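Local coordinates for protein aminotransferase class-III (Sphaerobacter thermophilus DSM 20745, PDB 6K8H) that belongs to the class-III aminotransferase family of PLP-dependent enzymes and is built as a two-subunit assembly, each chain folded around a seven-stranded mixed sheet, at residues B[77-81]-B[82-86]; B[89-92]-B[93-97]. One frame throughout, in Å; residues are numbered along the deposited sequence.

Contact 1 of 2, residues B[77-81]-B[82-86]; sequences GHADP and DINEA
Asp80 meets Ile83 at the start of helix 81-91, and the hydrogen bonds come first. Asp80 is the N-cap: its OD2 takes the amide N of Ile83 at 2.9 Å, almost perfectly straight (N-H...O 173°) and nearly along the carboxylate C-O axis. With CG anti to the backbone N (chi1 174°), the carboxylate is carried forward to the first turn, where amides lack helical acceptors. Pro81 follows directly, and as a proline it has no N-H needing an acceptor. The first main-chain bonds of the helix then form, from Asn84 N to Asp80 O at 3.1 Å and from Glu85 N to Pro81 O at 2.8 Å.

One water adds to this pattern. It donates to Asn84 OD1 at 2.7 Å and, at 3.2 Å, to Asp80 O, which thus accepts from both the water and the amide of Asn84. The other end of the Asn84 amide, ND2, donates to Leu91 O of the second subunit.

Van der Waals contact is slight. Ile83 crosses Asp80 at about a right angle, laying CG1 against OD2 at 3.3 Å and, carbon on carbon, CD1 against the Asp80 CB. Further along the turn, Glu85 CG rests 3.3 Å from Pro81 O.

Charge matters too. Asp80 OD2 and Asp82 OD2 stand 4.6 Å apart, a like-charge pair probably eased by Lys334, which makes a salt bridge to Asp82 and a long, weak ion pair with Asp80; the helix N-terminus should also stabilise the capping carboxylate.

Lys334 ends helix 322-334, the neighbour that also receives Ile83, on Ala327 and Ala331, and Ala86, on Val326 and Thr330, while Ala79 and Asn84 pack on the second subunit.

Contact 2 of 2, residues B[89-92]-B[93-97]; sequences RQLA and DGVAF
Gln90 folds its amide back over the turn that follows it, reaching across the CB of Asp93 to the carbonyl of Gly94. This is a helix C-terminus closed by a glycine: Gly94 breaks from helical angles with positive phi and swings the chain away from helix 81-91. Gln90 serves the turn twice. Its carbonyl O accepts Asp93 N at 2.7 Å, from well above the carbonyl plane, and a weak bond from Gly94 N; that same N also donates to Leu91 O at 3.3 Å.

The side chain supplies the second grip. A bend at chi2 (58°) returns the amide toward its own backbone, and NE2 donates to Gly94 O at 2.9 Å along a nearly straight line (171°), with the acceptor lying in the amide plane. NE2 also donates to a water 2.7 Å away, which makes a weak bond to Asp93 OD2. The Asp93 carboxylate is turned 75° from the amide, so the two flat groups do not stack.

Across the turn, Leu91 CD2 touches Val95 CG1 at 3.6 Å; Val95 packs on Val323 of helix 322-334 in its own chain, and Leu91 on Ile88 of the second subunit. The Phe97 ring meets the ring of His78 of the second subunit, while at its own edge, in the ring plane, Asp93 O lies 3.3 Å from CZ.

Contact 1 and contact 2 mark the start and the end of one helix, 81-91, and follow each other in series along the chain with their centres about 16 Å apart. Both lean on the same partner, helix 322-334: Ile83 and Ala86 lie on its middle, from Val326 to Ala331, while Gln90, Val95 and Phe97 reach its first turns, from Pro322 to Val326. Both also face the second subunit, where residues of contact 1 in one chain meet residues of contact 2 in the other. Helix 81-91 is therefore part of the dimer interface, and the chain leaving it runs on toward helix 102-114, with the Val95 side chain about 13 Å from a bound PLR.

Contact 1 of 2, residues B[77-81]-B[82-86]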
ATOM      1  N   GLY B  77      21.184   2.614   5.283  1.00 10.08           N
ATOM      2  CA  GLY B  77      21.298   4.022   5.624  1.00  9.23           C
ATOM      3  C   GLY B  77      20.832   4.921   4.497  1.00 10.74           C
ATOM      4  O   GLY B  77      20.131   4.499   3.588  1.00 12.57           O
ATOM      5  N   HIS B  78      21.258   6.182   4.553  1.00 11.13           N
ATOM      6  CA  HIS B  78      20.723   7.214   3.671  1.00 10.66           C
ATOM      7  C   HIS B  78      21.540   7.349   2.395  1.00 12.34           C
ATOM      8  O   HIS B  78      22.773   7.331   2.428  1.00 13.32           O
ATOM      9  CB  HIS B  78      20.691   8.574   4.371  1.00 10.27           C
ATOM     10  CG  HIS B  78      19.794   8.616   5.565  1.00 11.08           C
ATOM     11  ND1 HIS B  78      18.430   8.793   5.468  1.00 11.28           N
ATOM     12  CD2 HIS B  78      20.065   8.473   6.882  1.00  9.24           C
ATOM     13  CE1 HIS B  78      17.901   8.775   6.677  1.00 11.09           C
ATOM     14  NE2 HIS B  78      18.870   8.588   7.553  1.00 10.95           N
ATOM     15  N   ALA B  79      20.835   7.503   1.272  1.00  8.79           N
ATOM     16  CA  ALA B  79      21.452   7.780  -0.027  1.00 13.33           C
ATOM     17  C   ALA B  79      22.586   6.801  -0.333  1.00 12.78           C
ATOM     18  O   ALA B  79      23.700   7.188  -0.703  1.00 10.08           O
ATOM     19  CB  ALA B  79      21.954   9.224  -0.099  1.00 10.97           C
ATOM     20  N   ASP B  80      22.286   5.520  -0.188  1.00 11.54           N
ATOM     21  CA  ASP B  80      23.271   4.508  -0.522  1.00 12.54           C
ATOM     22  C   ASP B  80      23.623   4.619  -2.002  1.00 12.13           C
ATOM     23  O   ASP B  80      22.715   4.645  -2.845  1.00 12.58           O
ATOM     24  CB  ASP B  80      22.745   3.111  -0.212  1.00 11.71           C
ATOM     25  CG  ASP B  80      23.690   2.026  -0.692  1.00 14.99           C
ATOM     26  OD1 ASP B  80      24.600   1.653   0.069  1.00 16.04           O
ATOM     27  OD2 ASP B  80      23.532   1.565  -1.838  1.00 14.32           O
ATOM     28  N   PRO B  81      24.912   4.690  -2.358  1.00 12.55           N
ATOM     29  CA  PRO B  81      25.266   4.943  -3.767  1.00 14.14           C
ATOM     30  C   PRO B  81      24.925   3.800  -4.703  1.00 16.06           C
ATOM     31  O   PRO B  81      24.547   4.056  -5.850  1.00 15.07           O
ATOM     32  CB  PRO B  81      26.786   5.184  -3.721  1.00 17.86           C
ATOM     33  CG  PRO B  81      27.158   5.262  -2.295  1.00 16.22           C
ATOM     34  CD  PRO B  81      26.103   4.571  -1.499  1.00 16.04           C
ATOM     35  N   ASP B  82      25.101   2.545  -4.276  1.00 12.29           N
ATOM     36  CA  ASP B  82      24.824   1.417  -5.169  1.00 15.11           C
ATOM     37  C   ASP B  82      23.344   1.347  -5.519  1.00 15.54           C
ATOM     38  O   ASP B  82      22.976   1.154  -6.690  1.00 12.24           O
ATOM     39  CB  ASP B  82      25.278   0.111  -4.523  1.00 17.85           C
ATOM     40  CG  ASP B  82      26.781   0.072  -4.289  1.00 20.16           C
ATOM     41  OD1 ASP B  82      27.506   0.768  -5.027  1.00 22.20           O
ATOM     42  OD2 ASP B  82      27.233  -0.648  -3.375  1.00 23.43           O
ATOM     43  N   ILE B  83      22.479   1.502  -4.513  1.00 10.95           N
ATOM     44  CA  ILE B  83      21.041   1.530  -4.766  1.00 11.96           C
ATOM     45  C   ILE B  83      20.688   2.694  -5.689  1.00 10.92           C
ATOM     46  O   ILE B  83      19.936   2.533  -6.658  1.00 11.82           O
ATOM     47  CB  ILE B  83      20.277   1.604  -3.430  1.00 12.67           C
ATOM     48  CG1 ILE B  83      20.551   0.354  -2.591  1.00 12.56           C
ATOM     49  CG2 ILE B  83      18.787   1.761  -3.659  1.00 10.90           C
ATOM     50  CD1 ILE B  83      20.004   0.462  -1.181  1.00 14.29           C
ATOM     51  N   ASN B  84      21.242   3.883  -5.414  1.00 10.53           N
ATOM     52  CA  ASN B  84      20.951   5.051  -6.249  1.00 12.78           C
ATOM     53  C   ASN B  84      21.384   4.835  -7.696  1.00 14.16           C
ATOM     54  O   ASN B  84      20.647   5.184  -8.625  1.00 11.77           O
ATOM     55  CB  ASN B  84      21.609   6.306  -5.666  1.00 11.82           C
ATOM     56  CG  ASN B  84      20.782   6.919  -4.535  1.00 15.35           C
ATOM     57  OD1 ASN B  84      19.691   6.435  -4.226  1.00 13.59           O
ATOM     58  ND2 ASN B  84      21.301   7.974  -3.915  1.00 11.40           N
ATOM     59  N   GLU B  85      22.562   4.241  -7.884  1.00 13.32           N
ATOM     60  CA  GLU B  85      23.072   3.969  -9.252  1.00 14.80           C
ATOM     61  C   GLU B  85      22.133   2.997  -9.978  1.00 14.07           C
ATOM     62  O   GLU B  85      21.824   3.253 -11.143  1.00 12.04           O
ATOM     63  CB  GLU B  85      24.481   3.394  -9.173  1.00 17.19           C
ATOM     64  CG  GLU B  85      25.541   4.457  -8.971  1.00 30.32           C
ATOM     65  CD  GLU B  85      26.935   3.900  -8.749  1.00 41.90           C
ATOM     66  OE1 GLU B  85      27.237   2.828  -9.318  1.00 43.05           O
ATOM     67  OE2 GLU B  85      27.701   4.523  -7.994  1.00 38.54           O
ATOM     68  N   ALA B  86      21.686   1.936  -9.303  1.00 13.23           N
ATOM     69  CA  ALA B  86      20.763   0.994  -9.943  1.00 13.80           C
ATOM     70  C   ALA B  86      19.440   1.667 -10.315  1.00 12.98           C
ATOM     71  O   ALA B  86      18.902   1.461 -11.418  1.00 11.34           O
ATOM     72  CB  ALA B  86      20.517  -0.195  -9.022  1.00 13.77           C
TER
HETATM   73  O   HOH W   1      19.681   5.090  -1.896  1.00 14.92           O

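Contact 2 of 2, residues B[89-92]-B[93-97]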
ATOM      1  N   ARG B  89      19.867   3.900 -13.314  1.00 12.95           N
ATOM      2  CA  ARG B  89      19.874   3.065 -14.514  1.00 14.29           C
ATOM      3  C   ARG B  89      18.453   2.720 -14.944  1.00 16.92           C
ATOM      4  O   ARG B  89      18.123   2.769 -16.141  1.00 13.13           O
ATOM      5  CB  ARG B  89      20.670   1.777 -14.277  1.00 15.99           C
ATOM      6  CG  ARG B  89      22.166   1.869 -14.540  1.00 25.48           C
ATOM      7  CD  ARG B  89      22.783   0.478 -14.681  1.00 25.53           C
ATOM      8  NE  ARG B  89      22.781  -0.268 -13.421  1.00 24.63           N
ATOM      9  CZ  ARG B  89      23.660  -0.076 -12.435  1.00 32.37           C
ATOM     10  NH1 ARG B  89      24.614   0.841 -12.561  1.00 28.42           N
ATOM     11  NH2 ARG B  89      23.592  -0.799 -11.317  1.00 33.10           N
ATOM     12  N   GLN B  90      17.595   2.368 -13.976  1.00 11.48           N
ATOM     13  CA  GLN B  90      16.231   1.954 -14.314  1.00 15.77           C
ATOM     14  C   GLN B  90      15.399   3.121 -14.825  1.00 14.69           C
ATOM     15  O   GLN B  90      14.556   2.945 -15.715  1.00 12.59           O
ATOM     16  CB  GLN B  90      15.544   1.319 -13.103  1.00 13.03           C
ATOM     17  CG  GLN B  90      14.137   0.813 -13.411  1.00 13.83           C
ATOM     18  CD  GLN B  90      14.131  -0.212 -14.523  1.00 16.27           C
ATOM     19  OE1 GLN B  90      14.988  -1.096 -14.571  1.00 14.69           O
ATOM     20  NE2 GLN B  90      13.163  -0.106 -15.422  1.00 12.37           N
ATOM     21  N   LEU B  91      15.626   4.319 -14.275  1.00 13.43           N
ATOM     22  CA  LEU B  91      14.812   5.483 -14.633  1.00 13.79           C
ATOM     23  C   LEU B  91      14.849   5.737 -16.130  1.00 14.72           C
ATOM     24  O   LEU B  91      13.842   6.148 -16.725  1.00 15.72           O
ATOM     25  CB  LEU B  91      15.292   6.732 -13.900  1.00 12.23           C
ATOM     26  CG  LEU B  91      15.131   6.872 -12.389  1.00 15.65           C
ATOM     27  CD1 LEU B  91      15.663   8.223 -11.938  1.00 14.03           C
ATOM     28  CD2 LEU B  91      13.690   6.733 -11.998  1.00 15.37           C
ATOM     29  N   ALA B  92      16.000   5.487 -16.753  1.00 13.00           N
ATOM     30  CA  ALA B  92      16.126   5.642 -18.194  1.00 17.08           C
ATOM     31  C   ALA B  92      15.211   4.685 -18.957  1.00 17.68           C
ATOM     32  O   ALA B  92      14.892   4.946 -20.122  1.00 16.53           O
ATOM     33  CB  ALA B  92      17.582   5.429 -18.602  1.00 14.69           C
ATOM     34  N   ASP B  93      14.796   3.579 -18.336  1.00 13.40           N
ATOM     35  CA  ASP B  93      13.944   2.582 -18.982  1.00 14.43           C
ATOM     36  C   ASP B  93      12.457   2.778 -18.705  1.00 13.34           C
ATOM     37  O   ASP B  93      11.634   2.189 -19.406  1.00 13.44           O
ATOM     38  CB  ASP B  93      14.335   1.166 -18.531  1.00 13.58           C
ATOM     39  CG  ASP B  93      15.600   0.659 -19.205  1.00 24.75           C
ATOM     40  OD1 ASP B  93      16.100   1.335 -20.132  1.00 26.45           O
ATOM     41  OD2 ASP B  93      16.094  -0.424 -18.806  1.00 28.85           O
ATOM     42  N   GLY B  94      12.101   3.545 -17.689  1.00 14.99           N
ATOM     43  CA  GLY B  94      10.738   3.717 -17.234  1.00 14.12           C
ATOM     44  C   GLY B  94      10.549   3.085 -15.864  1.00 12.94           C
ATOM     45  O   GLY B  94      11.254   2.140 -15.485  1.00 11.10           O
ATOM     46  N   VAL B  95       9.585   3.611 -15.108  1.00  8.01           N
ATOM     47  CA  VAL B  95       9.454   3.270 -13.693  1.00  9.39           C
ATOM     48  C   VAL B  95       8.273   2.357 -13.391  1.00 10.30           C
ATOM     49  O   VAL B  95       8.227   1.789 -12.285  1.00 10.21           O
ATOM     50  CB  VAL B  95       9.384   4.539 -12.817  1.00 10.64           C
ATOM     51  CG1 VAL B  95      10.551   5.433 -13.131  1.00 10.55           C
ATOM     52  CG2 VAL B  95       8.088   5.290 -13.047  1.00  7.81           C
ATOM     53  N   ALA B  96       7.343   2.171 -14.328  1.00  7.11           N
ATOM     54  CA  ALA B  96       6.186   1.311 -14.108  1.00  9.13           C
ATOM     55  C   ALA B  96       5.557   0.950 -15.452  1.00 11.16           C
ATOM     56  O   ALA B  96       5.527   1.766 -16.374  1.00  9.55           O
ATOM     57  CB  ALA B  96       5.155   1.981 -13.197  1.00  9.08           C
ATOM     58  N   PHE B  97       5.037  -0.274 -15.545  1.00 10.33           N
ATOM     59  CA  PHE B  97       4.499  -0.811 -16.790  1.00  8.49           C
ATOM     60  C   PHE B  97       3.269  -1.647 -16.488  1.00 12.23           C
ATOM     61  O   PHE B  97       3.184  -2.280 -15.433  1.00 10.59           O
ATOM     62  CB  PHE B  97       5.517  -1.707 -17.529  1.00  9.43           C
ATOM     63  CG  PHE B  97       6.811  -1.020 -17.829  1.00 14.80           C
ATOM     64  CD1 PHE B  97       6.967  -0.292 -18.997  1.00 15.15           C
ATOM     65  CD2 PHE B  97       7.864  -1.075 -16.932  1.00 12.02           C
ATOM     66  CE1 PHE B  97       8.155   0.358 -19.276  1.00 14.60           C
ATOM     67  CE2 PHE B  97       9.052  -0.426 -17.207  1.00 14.31           C
ATOM     68  CZ  PHE B  97       9.190   0.297 -18.383  1.00 10.48           C
TER
HETATM   69  O   HOH W   2      18.810   1.670 -18.637  1.00 34.79           O
HETATM   70  O   HOH W   3      13.460  -1.942 -17.346  1.00 18.07           O